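Local coordinates for protein antitoxin HipB (Escherichia coli, PDB 4Z5H) that acts as the antitoxin of a toxin-antitoxin pair, neutralising the toxin HipA and, as a dimer, repressing the hipBA operon by binding and bending its operator DNA, at residues 27-32 against 60-65; 57-60 against 65-68. The protein carries 1 engineered substitution. One frame throughout, in Å; residues are numbered along the deposited sequence.

Contact 1 (27-32 against 60-65); sequences AELAKK and QSLELS. Engineered in segment 27-32: Ala27 (natural residue Ser).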
ATOM      1  N   ALA A  27       2.610   1.158  20.619  1.00 15.56           N
ATOM      2  CA  ALA A  27       3.908   0.795  21.147  1.00 15.54           C
ATOM      3  C   ALA A  27       4.224  -0.690  21.005  1.00 16.57           C
ATOM      4  O   ALA A  27       5.303  -1.042  20.599  1.00 19.54           O
ATOM      5  CB  ALA A  27       4.031   1.223  22.594  1.00 17.82           C
ATOM      6  N   GLU A  28       3.267  -1.543  21.315  1.00 15.02           N
ATOM      7  CA  GLU A  28       3.457  -2.967  21.131  1.00 19.62           C
ATOM      8  C   GLU A  28       3.642  -3.421  19.680  1.00 22.51           C
ATOM      9  O   GLU A  28       4.461  -4.270  19.426  1.00 22.17           O
ATOM     10  CB  GLU A  28       2.427  -3.817  21.878  1.00 22.80           C
ATOM     11  CG  GLU A  28       1.034  -3.820  21.320  1.00 20.22           C
ATOM     12  CD  GLU A  28       0.079  -4.654  22.148  1.00 25.72           C
ATOM     13  OE1 GLU A  28      -0.936  -4.128  22.589  1.00 25.56           O
ATOM     14  OE2 GLU A  28       0.340  -5.837  22.353  1.00 30.83           O
ATOM     15  N   LEU A  29       2.894  -2.864  18.746  1.00 16.27           N
ATOM     16  CA  LEU A  29       3.124  -3.179  17.351  1.00 17.32           C
ATOM     17  C   LEU A  29       4.515  -2.720  16.896  1.00 19.96           C
ATOM     18  O   LEU A  29       5.252  -3.465  16.279  1.00 19.18           O
ATOM     19  CB  LEU A  29       2.041  -2.565  16.469  1.00 15.03           C
ATOM     20  CG  LEU A  29       0.592  -2.913  16.792  1.00 16.41           C
ATOM     21  CD1 LEU A  29      -0.359  -2.329  15.770  1.00 15.81           C
ATOM     22  CD2 LEU A  29       0.407  -4.402  16.883  1.00 19.43           C
ATOM     23  N   ALA A  30       4.877  -1.506  17.273  1.00 16.87           N
ATOM     24  CA  ALA A  30       6.120  -0.906  16.876  1.00 17.79           C
ATOM     25  C   ALA A  30       7.302  -1.737  17.359  1.00 25.16           C
ATOM     26  O   ALA A  30       8.259  -1.897  16.644  1.00 24.10           O
ATOM     27  CB  ALA A  30       6.218   0.504  17.411  1.00 16.22           C
ATOM     28  N   LYS A  31       7.208  -2.255  18.568  1.00 21.88           N
ATOM     29  CA  LYS A  31       8.223  -3.123  19.123  1.00 26.70           C
ATOM     30  C   LYS A  31       8.360  -4.430  18.370  1.00 28.43           C
ATOM     31  O   LYS A  31       9.447  -4.882  18.100  1.00 30.46           O
ATOM     32  CB  LYS A  31       7.912  -3.427  20.566  1.00 27.67           C
ATOM     33  CG  LYS A  31       9.024  -4.135  21.293  1.00 37.95           C
ATOM     34  CD  LYS A  31       8.924  -3.885  22.777  1.00 44.37           C
ATOM     35  CE  LYS A  31       9.382  -5.088  23.573  1.00 55.39           C
ATOM     36  NZ  LYS A  31       9.180  -4.818  25.019  1.00 64.97           N
ATOM     37  N   LYS A  32       7.229  -5.008  18.028  1.00 25.67           N
ATOM     38  CA  LYS A  32       7.179  -6.274  17.368  1.00 25.95           C
ATOM     39  C   LYS A  32       7.909  -6.177  16.031  1.00 29.22           C
ATOM     40  O   LYS A  32       8.624  -7.081  15.655  1.00 26.64           O
ATOM     41  CB  LYS A  32       5.715  -6.685  17.183  1.00 27.15           C
ATOM     42  CG  LYS A  32       5.497  -8.060  16.590  1.00 34.86           C
ATOM     43  CD  LYS A  32       4.143  -8.653  16.957  1.00 38.05           C
ATOM     44  CE  LYS A  32       3.002  -8.032  16.160  1.00 39.32           C
ATOM     45  NZ  LYS A  32       1.634  -8.523  16.492  1.00 36.28           N
ATOM     46  N   GLN A  60       2.112  -6.487   8.694  1.00 11.26           N
ATOM     47  CA  GLN A  60       2.592  -7.702   9.322  1.00 13.99           C
ATOM     48  C   GLN A  60       2.290  -7.723  10.827  1.00 16.01           C
ATOM     49  O   GLN A  60       1.811  -8.709  11.331  1.00 16.92           O
ATOM     50  CB  GLN A  60       4.093  -7.876   9.114  1.00 14.50           C
ATOM     51  CG  GLN A  60       4.603  -9.213   9.612  1.00 19.07           C
ATOM     52  CD  GLN A  60       6.065  -9.222  10.015  1.00 25.04           C
ATOM     53  OE1 GLN A  60       6.722  -8.199  10.064  1.00 29.74           O
ATOM     54  NE2 GLN A  60       6.580 -10.400  10.275  1.00 24.88           N
ATOM     55  N   SER A  61       2.498  -6.597  11.484  1.00 11.27           N
ATOM     56  CA  SER A  61       2.251  -6.474  12.910  1.00 14.73           C
ATOM     57  C   SER A  61       0.784  -6.738  13.239  1.00 14.56           C
ATOM     58  O   SER A  61       0.496  -7.256  14.277  1.00 15.77           O
ATOM     59  CB  SER A  61       2.705  -5.122  13.469  1.00 14.58           C
ATOM     60  OG  SER A  61       1.782  -4.118  13.235  1.00 10.59           O
ATOM     61  N   LEU A  62      -0.105  -6.394  12.318  1.00 11.69           N
ATOM     62  CA  LEU A  62      -1.529  -6.533  12.494  1.00 12.78           C
ATOM     63  C   LEU A  62      -2.043  -7.910  12.056  1.00 15.74           C
ATOM     64  O   LEU A  62      -3.219  -8.137  12.011  1.00 16.26           O
ATOM     65  CB  LEU A  62      -2.278  -5.409  11.779  1.00 11.82           C
ATOM     66  CG  LEU A  62      -2.143  -3.960  12.256  1.00 12.21           C
ATOM     67  CD1 LEU A  62      -2.777  -2.985  11.280  1.00  9.85           C
ATOM     68  CD2 LEU A  62      -2.717  -3.766  13.644  1.00 11.70           C
ATOM     69  N   GLU A  63      -1.133  -8.800  11.704  1.00 14.14           N
ATOM     70  CA  GLU A  63      -1.459 -10.117  11.175  1.00 16.76           C
ATOM     71  C   GLU A  63      -2.284 -10.058   9.876  1.00 17.41           C
ATOM     72  O   GLU A  63      -3.123 -10.881   9.623  1.00 16.89           O
ATOM     73  CB  GLU A  63      -2.139 -10.974  12.250  1.00 21.81           C
ATOM     74  CG  GLU A  63      -1.315 -11.086  13.506  1.00 24.99           C
ATOM     75  CD  GLU A  63      -1.986 -11.829  14.649  1.00 37.48           C
ATOM     76  OE1 GLU A  63      -3.213 -11.954  14.676  1.00 39.19           O
ATOM     77  OE2 GLU A  63      -1.264 -12.267  15.546  1.00 38.84           O
ATOM     78  N   LEU A  64      -1.989  -9.062   9.069  1.00 13.64           N
ATOM     79  CA  LEU A  64      -2.659  -8.810   7.822  1.00 13.34           C
ATOM     80  C   LEU A  64      -1.721  -8.902   6.631  1.00 14.78           C
ATOM     81  O   LEU A  64      -0.535  -8.739   6.750  1.00 12.71           O
ATOM     82  CB  LEU A  64      -3.276  -7.418   7.806  1.00 13.51           C
ATOM     83  CG  LEU A  64      -4.350  -7.044   8.821  1.00 14.73           C
ATOM     84  CD1 LEU A  64      -4.643  -5.567   8.740  1.00 11.68           C
ATOM     85  CD2 LEU A  64      -5.591  -7.862   8.603  1.00 12.99           C
ATOM     86  N   SER A  65      -2.338  -9.100   5.488  1.00 12.97           N
ATOM     87  CA  SER A  65      -1.749  -9.057   4.181  1.00 15.99           C
ATOM     88  C   SER A  65      -2.684  -8.165   3.360  1.00 14.98           C
ATOM     89  O   SER A  65      -3.636  -7.632   3.887  1.00 15.10           O
ATOM     90  CB  SER A  65      -1.661 -10.461   3.586  1.00 16.49           C
ATOM     91  OG  SER A  65      -1.131 -10.445   2.296  1.00 19.86           O
TER

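Contact 2 (57-60 against 65-68); sequences KILQ and SMTL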
ATOM      1  N   LYS A  57       5.302  -3.342   7.014  1.00  8.75           N
ATOM      2  CA  LYS A  57       5.707  -3.735   8.343  1.00 13.14           C
ATOM      3  C   LYS A  57       4.538  -3.693   9.330  1.00 11.64           C
ATOM      4  O   LYS A  57       4.330  -4.613  10.070  1.00 13.05           O
ATOM      5  CB  LYS A  57       6.860  -2.870   8.821  1.00 12.02           C
ATOM      6  CG  LYS A  57       8.168  -3.210   8.143  1.00 15.93           C
ATOM      7  CD  LYS A  57       9.318  -2.392   8.672  1.00 19.29           C
ATOM      8  CE  LYS A  57      10.627  -2.874   8.086  1.00 21.15           C
ATOM      9  NZ  LYS A  57      11.716  -1.984   8.495  1.00 24.12           N
ATOM     10  N   ILE A  58       3.776  -2.609   9.279  1.00 12.15           N
ATOM     11  CA  ILE A  58       2.589  -2.448  10.100  1.00 11.14           C
ATOM     12  C   ILE A  58       1.550  -3.518   9.759  1.00 11.81           C
ATOM     13  O   ILE A  58       0.981  -4.114  10.635  1.00 11.46           O
ATOM     14  CB  ILE A  58       2.007  -1.021  10.028  1.00 10.99           C
ATOM     15  CG1 ILE A  58       3.000  -0.023  10.615  1.00 10.54           C
ATOM     16  CG2 ILE A  58       0.718  -0.929  10.810  1.00  9.31           C
ATOM     17  CD1 ILE A  58       2.694   1.422  10.346  1.00  9.23           C
ATOM     18  N   LEU A  59       1.394  -3.813   8.478  1.00 10.01           N
ATOM     19  CA  LEU A  59       0.465  -4.823   8.049  1.00 10.92           C
ATOM     20  C   LEU A  59       0.830  -6.152   8.690  1.00 11.70           C
ATOM     21  O   LEU A  59      -0.024  -6.811   9.210  1.00 14.61           O
ATOM     22  CB  LEU A  59       0.573  -5.017   6.547  1.00 10.51           C
ATOM     23  CG  LEU A  59      -0.452  -4.617   5.517  1.00 17.75           C
ATOM     24  CD1 LEU A  59      -0.199  -5.340   4.213  1.00 11.84           C
ATOM     25  CD2 LEU A  59      -1.901  -4.676   5.945  1.00 12.01           C
ATOM     26  N   GLN A  60       2.112  -6.487   8.694  1.00 11.26           N
ATOM     27  CA  GLN A  60       2.592  -7.702   9.322  1.00 13.99           C
ATOM     28  C   GLN A  60       2.290  -7.723  10.827  1.00 16.01           C
ATOM     29  O   GLN A  60       1.811  -8.709  11.331  1.00 16.92           O
ATOM     30  CB  GLN A  60       4.093  -7.876   9.114  1.00 14.50           C
ATOM     31  CG  GLN A  60       4.603  -9.213   9.612  1.00 19.07           C
ATOM     32  CD  GLN A  60       6.065  -9.222  10.015  1.00 25.04           C
ATOM     33  OE1 GLN A  60       6.722  -8.199  10.064  1.00 29.74           O
ATOM     34  NE2 GLN A  60       6.580 -10.400  10.275  1.00 24.88           N
ATOM     35  N   SER A  65      -2.338  -9.100   5.488  1.00 12.97           N
ATOM     36  CA  SER A  65      -1.749  -9.057   4.181  1.00 15.99           C
ATOM     37  C   SER A  65      -2.684  -8.165   3.360  1.00 14.98           C
ATOM     38  O   SER A  65      -3.636  -7.632   3.887  1.00 15.10           O
ATOM     39  CB  SER A  65      -1.661 -10.461   3.586  1.00 16.49           C
ATOM     40  OG  SER A  65      -1.131 -10.445   2.296  1.00 19.86           O
ATOM     41  N   MET A  66      -2.394  -8.007   2.081  1.00 12.17           N
ATOM     42  CA  MET A  66      -3.248  -7.277   1.168  1.00 13.70           C
ATOM     43  C   MET A  66      -3.265  -7.937  -0.198  1.00 15.21           C
ATOM     44  O   MET A  66      -2.358  -8.655  -0.517  1.00 13.57           O
ATOM     45  CB  MET A  66      -2.747  -5.859   1.003  1.00 13.92           C
ATOM     46  CG  MET A  66      -1.333  -5.790   0.459  1.00 17.83           C
ATOM     47  SD  MET A  66      -1.124  -4.542  -0.788  1.00 23.42           S
ATOM     48  CE  MET A  66      -2.164  -5.111  -2.076  1.00 17.31           C
ATOM     49  N   THR A  67      -4.291  -7.663  -0.984  1.00 13.42           N
ATOM     50  CA  THR A  67      -4.333  -8.031  -2.395  1.00 17.85           C
ATOM     51  C   THR A  67      -4.841  -6.885  -3.260  1.00 17.86           C
ATOM     52  O   THR A  67      -5.557  -6.024  -2.807  1.00 16.25           O
ATOM     53  CB  THR A  67      -5.188  -9.286  -2.698  1.00 19.68           C
ATOM     54  OG1 THR A  67      -6.572  -8.969  -2.615  1.00 25.74           O
ATOM     55  CG2 THR A  67      -4.889 -10.388  -1.747  1.00 22.35           C
ATOM     56  N   LEU A  68      -4.442  -6.907  -4.507  1.00 11.45           N
ATOM     57  CA  LEU A  68      -5.029  -6.085  -5.525  1.00 14.78           C
ATOM     58  C   LEU A  68      -6.393  -6.604  -5.947  1.00 17.18           C
ATOM     59  O   LEU A  68      -6.709  -7.749  -5.752  1.00 16.92           O
ATOM     60  CB  LEU A  68      -4.115  -5.982  -6.723  1.00 13.81           C
ATOM     61  CG  LEU A  68      -2.687  -5.558  -6.454  1.00 14.67           C
ATOM     62  CD1 LEU A  68      -1.779  -5.998  -7.574  1.00 16.50           C
ATOM     63  CD2 LEU A  68      -2.585  -4.077  -6.207  1.00 13.65           C
TER

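Contact 1 (27-32 against 60-65)
The peptide group that follows Ser61 is the flat piece of this contact, and two side chains of helix 26-33 address it from different directions. Leu29 lies over one face, its CD2 standing almost directly above Ser61 O at 3.9 Å. Lys32 comes in at the edge, on the CA side of the carbonyl: Lys32 NZ donates to Ser61 O over 2.8 Å, in the carbonyl plane and on a lone pair, with a C=O...N angle of 142°. Lys32 leaves its helix with CG anti to the backbone N and then bends at chi3 (76°), which brings CE in beside Ser61 and sets the ammonium at its carbonyl. A long cationic chain suits the place, because carbonyls in a helix's last turn run short of amide partners within the helix. Glu63 OE2, 4.8 Å from Lys32 NZ, does not touch it but may favour the positive charge.

Deeper in, Leu29 CB rests 3.6 Å from Ser61 OG. Serine is small enough for close helix approach, and its hydroxyl is occupied by Ile58 O of its own helix. Leu29 CD1 meets Leu62 CD2 at 3.5 Å, a tight pair whose side chains cross at about a right angle, with Trp24 and Arg19 beside both leucines. A branched apolar chain fits at Leu29 because each methyl has its own neighbour, CD1 the leucine and CD2 the carbonyl. Glu63, at positive phi, is the C-prime residue of a Schellman motif that turns the chain toward strand 64-70. The arrangement thus seats the first helix of the DNA-binding helix-turn-helix against the end of helix 52-61, in the helical bundle of a Cro/C1-type domain.

Contact 2 (57-60 against 65-68)
Leu59 and Met66 meet at about a right angle, the leucine reaching from helix 52-61 and the methionine from strand 64-70. Leu59 CD1 does the touching, 3.9 Å from Met66 CG and 4.1 Å from Met66 CB. Met66 holds CG between its backbone N and carbonyl carbon (chi1 60°), and further bends at chi2 and chi3 carry the thioether end away from Leu59; such a flexible chain can present its base to one neighbour and its end elsewhere.

Both methyls of the same leucine stand on one face of the Ser65-Met66 peptide, Leu59 CD1 3.9 Å from Ser65 C and Leu59 CD2 4.0 Å from Ser65 O, a use of two branches that suits leucine here. The chain turns sharply after helix 52-61, and the strand leaves across its end, touching it through Ser65 and Met66. The strand pairs antiparallel with its counterpart in the second subunit, forming the intersubunit sheet of the HipB dimer. Leu59 takes part in that interface directly, packing on Leu68 of the second subunit as well as on Met15 of its own chain. Ser65 directs its CB away from the helix, and its buried hydroxyl is satisfied by Ile5 O of the second subunit.

Helix 52-61 serves both contacts. In contact 1 its C-terminal end meets helix 26-33 of the DNA-binding motif; in contact 2 another side of the same last turn, at Leu59, meets strand 64-70, which belongs to the dimer interface. Their chemistry follows these places. Contact 1 runs from buried leucines out to an exposed lysine and includes a side-chain to backbone hydrogen bond, whereas the touching residues of contact 2 are all buried and meet without any hydrogen bond. The two join at the helix end, where Leu64 N probably bonds to Leu59 O over 3.0 Å, so the turn that closes the helix leads directly into the strand that pairs with the second subunit.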